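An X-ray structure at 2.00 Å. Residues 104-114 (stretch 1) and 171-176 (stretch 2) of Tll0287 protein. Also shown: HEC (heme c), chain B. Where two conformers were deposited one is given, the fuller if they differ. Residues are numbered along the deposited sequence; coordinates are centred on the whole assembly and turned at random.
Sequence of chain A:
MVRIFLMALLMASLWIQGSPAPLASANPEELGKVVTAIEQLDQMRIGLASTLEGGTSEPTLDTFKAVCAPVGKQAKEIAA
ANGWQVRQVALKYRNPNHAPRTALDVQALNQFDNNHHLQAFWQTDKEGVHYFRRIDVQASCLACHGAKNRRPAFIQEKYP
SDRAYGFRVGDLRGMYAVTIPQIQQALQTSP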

# COMPACT_ATOMS: atom_id res chain seq x y z
N LEU A 104 5.81 -12.91 -8.65
CA LEU A 104 4.39 -12.60 -8.57
C LEU A 104 4.15 -11.13 -8.20
O LEU A 104 3.23 -10.50 -8.73
CB LEU A 104 3.68 -13.51 -7.57
CG LEU A 104 2.18 -13.26 -7.41
CD1 LEU A 104 1.45 -13.26 -8.75
CD2 LEU A 104 1.59 -14.29 -6.47
N ASP A 105 4.95 -10.60 -7.29
CA ASP A 105 4.82 -9.18 -6.95
C ASP A 105 4.98 -8.33 -8.22
O ASP A 105 4.15 -7.44 -8.51
CB ASP A 105 5.85 -8.76 -5.90
CG ASP A 105 5.54 -9.28 -4.50
OD1 ASP A 105 4.35 -9.51 -4.19
OD2 ASP A 105 6.48 -9.44 -3.70
N VAL A 106 6.03 -8.63 -8.97
CA VAL A 106 6.36 -7.86 -10.16
C VAL A 106 5.29 -8.03 -11.21
O VAL A 106 4.89 -7.06 -11.88
CB VAL A 106 7.74 -8.25 -10.74
CG1 VAL A 106 8.02 -7.48 -12.01
CG2 VAL A 106 8.84 -7.97 -9.72
N GLN A 107 4.80 -9.25 -11.35
CA GLN A 107 3.72 -9.57 -12.28
C GLN A 107 2.46 -8.76 -11.96
O GLN A 107 1.79 -8.25 -12.86
CB GLN A 107 3.40 -11.06 -12.24
CG GLN A 107 2.22 -11.47 -13.12
CD GLN A 107 1.63 -12.82 -12.75
OE1 GLN A 107 0.42 -13.04 -12.88
NE2 GLN A 107 2.47 -13.74 -12.28
N ALA A 108 2.14 -8.67 -10.67
CA ALA A 108 0.91 -8.02 -10.25
C ALA A 108 1.01 -6.52 -10.49
O ALA A 108 0.10 -5.91 -11.06
CB ALA A 108 0.62 -8.31 -8.78
N LEU A 109 2.13 -5.94 -10.06
CA LEU A 109 2.39 -4.52 -10.31
C LEU A 109 2.33 -4.22 -11.79
O LEU A 109 1.73 -3.24 -12.19
CB LEU A 109 3.74 -4.09 -9.73
CG LEU A 109 3.77 -4.03 -8.20
CD1 LEU A 109 5.18 -3.77 -7.69
CD2 LEU A 109 2.83 -2.94 -7.70
N ASN A 110 2.93 -5.09 -12.61
CA ASN A 110 2.81 -4.97 -14.05
C ASN A 110 1.36 -4.99 -14.54
O ASN A 110 1.01 -4.20 -15.42
CB ASN A 110 3.61 -6.06 -14.77
CG ASN A 110 5.03 -5.62 -15.08
OD1 ASN A 110 5.26 -4.50 -15.54
ND2 ASN A 110 5.99 -6.50 -14.83
N GLN A 111 0.53 -5.88 -14.00
CA GLN A 111 -0.87 -5.95 -14.41
C GLN A 111 -1.56 -4.62 -14.11
O GLN A 111 -2.26 -4.07 -14.97
CB GLN A 111 -1.61 -7.10 -13.72
CG GLN A 111 -1.53 -8.44 -14.48
CD GLN A 111 -2.19 -9.60 -13.75
OE1 GLN A 111 -1.51 -10.52 -13.29
NE2 GLN A 111 -3.52 -9.57 -13.66
N PHE A 112 -1.36 -4.10 -12.91
CA PHE A 112 -1.92 -2.80 -12.56
C PHE A 112 -1.42 -1.70 -13.50
O PHE A 112 -2.20 -0.89 -14.03
CB PHE A 112 -1.64 -2.47 -11.09
CG PHE A 112 -2.41 -3.35 -10.13
CD1 PHE A 112 -3.78 -3.56 -10.31
CD2 PHE A 112 -1.77 -3.98 -9.07
CE1 PHE A 112 -4.50 -4.36 -9.44
CE2 PHE A 112 -2.49 -4.79 -8.18
CZ PHE A 112 -3.85 -4.99 -8.37
N ASP A 113 -0.12 -1.69 -13.75
CA ASP A 113 0.50 -0.66 -14.58
C ASP A 113 -0.03 -0.69 -16.01
O ASP A 113 -0.14 0.36 -16.65
CB ASP A 113 2.03 -0.81 -14.58
CG ASP A 113 2.72 0.34 -15.28
OD1 ASP A 113 2.75 1.46 -14.71
OD2 ASP A 113 3.26 0.12 -16.38
N ASN A 114 -0.35 -1.87 -16.51
CA ASN A 114 -0.77 -2.01 -17.90
C ASN A 114 -2.27 -1.85 -18.14
O ASN A 114 -2.71 -1.74 -19.28
CB ASN A 114 -0.29 -3.35 -18.48
CG ASN A 114 1.19 -3.35 -18.76
OD1 ASN A 114 1.77 -2.31 -19.07
ND2 ASN A 114 1.82 -4.52 -18.65
N ASP A 171 -0.92 8.52 -10.62
CA ASP A 171 0.13 7.50 -10.72
C ASP A 171 -0.22 6.22 -9.98
O ASP A 171 -0.98 6.23 -9.02
CB ASP A 171 1.45 8.02 -10.14
CG ASP A 171 2.13 9.02 -11.04
OD1 ASP A 171 1.51 9.44 -12.03
OD2 ASP A 171 3.29 9.39 -10.74
N LEU A 172 0.37 5.10 -10.41
CA LEU A 172 0.30 3.87 -9.63
C LEU A 172 1.30 3.95 -8.48
O LEU A 172 2.51 4.00 -8.70
CB LEU A 172 0.60 2.66 -10.51
CG LEU A 172 0.71 1.33 -9.77
CD1 LEU A 172 -0.63 0.95 -9.15
CD2 LEU A 172 1.21 0.26 -10.72
N ARG A 173 0.79 3.95 -7.25
CA ARG A 173 1.62 4.08 -6.05
C ARG A 173 2.26 2.75 -5.64
O ARG A 173 3.41 2.71 -5.20
CB ARG A 173 0.78 4.61 -4.89
CG ARG A 173 1.50 4.60 -3.56
CD ARG A 173 2.58 5.68 -3.48
NE ARG A 173 3.27 5.63 -2.20
CZ ARG A 173 4.34 4.88 -1.95
NH1 ARG A 173 4.85 4.11 -2.90
NH2 ARG A 173 4.90 4.89 -0.74
N GLY A 174 1.49 1.68 -5.78
CA GLY A 174 1.87 0.36 -5.32
C GLY A 174 0.59 -0.46 -5.21
O GLY A 174 -0.39 -0.19 -5.91
N MET A 175 0.59 -1.43 -4.31
CA MET A 175 -0.56 -2.32 -4.16
C MET A 175 -0.60 -2.92 -2.77
O MET A 175 0.41 -2.92 -2.06
CB MET A 175 -0.49 -3.45 -5.19
CG MET A 175 0.58 -4.50 -4.89
SD MET A 175 0.76 -5.64 -6.27
CE MET A 175 2.12 -6.67 -5.64
N TYR A 176 -1.78 -3.40 -2.37
CA TYR A 176 -1.87 -4.30 -1.21
C TYR A 176 -1.75 -5.72 -1.73
O TYR A 176 -2.24 -6.02 -2.83
CB TYR A 176 -3.20 -4.16 -0.48
CG TYR A 176 -3.52 -2.74 -0.08
CD1 TYR A 176 -3.01 -2.18 1.09
CD2 TYR A 176 -4.35 -1.96 -0.86
CE1 TYR A 176 -3.30 -0.87 1.45
CE2 TYR A 176 -4.66 -0.66 -0.50
CZ TYR A 176 -4.13 -0.12 0.64
OH TYR A 176 -4.43 1.17 0.98
FE HEC B . 2.35 7.24 2.37
CHA HEC B . 4.35 4.58 3.02
CHB HEC B . 0.80 5.39 -0.15
CHC HEC B . 0.15 9.76 1.81
CHD HEC B . 4.12 9.22 4.55
NA HEC B . 2.58 5.36 1.54
C1A HEC B . 3.39 4.38 2.07
C2A HEC B . 3.06 3.12 1.43
C3A HEC B . 2.08 3.36 0.56
C4A HEC B . 1.76 4.76 0.60
CMA HEC B . 1.38 2.34 -0.36
CAA HEC B . 3.72 1.74 1.73
CBA HEC B . 4.77 1.36 0.69
CGA HEC B . 6.07 2.06 0.98
O1A HEC B . 6.52 2.88 0.16
O2A HEC B . 6.66 1.81 2.07
NB HEC B . 0.80 7.51 1.06
C1B HEC B . 0.28 6.62 0.14
C2B HEC B . -0.91 7.20 -0.45
C3B HEC B . -1.08 8.41 0.09
C4B HEC B . -0.02 8.63 1.05
CMB HEC B . -1.78 6.55 -1.55
CAB HEC B . -2.22 9.41 -0.23
CBB HEC B . -3.59 8.85 0.22
NC HEC B . 2.20 9.15 3.03
C1C HEC B . 1.17 10.00 2.71
C2C HEC B . 1.25 11.15 3.60
C3C HEC B . 2.42 11.07 4.26
C4C HEC B . 2.99 9.76 3.98
CMC HEC B . 0.39 12.42 3.41
CAC HEC B . 3.02 12.11 5.24
CBC HEC B . 2.13 12.48 6.45
ND HEC B . 4.01 6.98 3.54
C1D HEC B . 4.48 7.90 4.48
C2D HEC B . 5.42 7.23 5.36
C3D HEC B . 5.49 5.79 4.86
C4D HEC B . 4.59 5.73 3.74
CMD HEC B . 6.20 7.83 6.54
CAD HEC B . 6.31 4.62 5.43
CBD HEC B . 5.41 3.98 6.48
CGD HEC B . 6.00 2.69 7.02
O1D HEC B . 7.08 2.73 7.64
O2D HEC B . 5.37 1.63 6.81

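Met175 is the centre of this contact between helix 104-114 and strand 172-176, and it gives up more surface to the other stretch than any other residue. Its side chain, with chi1 p and both chi2 and chi3 t, lies along the helix and meets successive turns. Met175 SD packs 3.7 Å from Ala108 CB and 3.7 Å from Leu109 CD2, while Met175 CB lies 3.8 Å from Phe112 CE2. The sulfur also sits at the edge of the Phe112 ring, 5.1 Å from SD to the ring centroid. Three residues back along the strand, Leu172 likewise points its CA-to-CB bond toward the helix; its CD2 reaches Phe112 CB at 4.0 Å and, against the backbone, Leu109 O at 3.8 Å. Between them Gly174, which has no side chain, brings its C to 4.2 Å from Leu109 CD2. At the margins the helix offers polar residues, but the contacts remain van der Waals: Leu172 CD2 is 4.1 Å from Asp113 CB, and Met175 CE is 3.9 Å from Asp105 OD1. No hydrogen bond joins the stretches. The CA-to-CB bond of Arg173 points away from the helix, and its side chain runs to heme c, where Arg173 NH2 donates a 2.7 Å hydrogen bond to HEC O1A and HEC C3A lies over one guanidinium face.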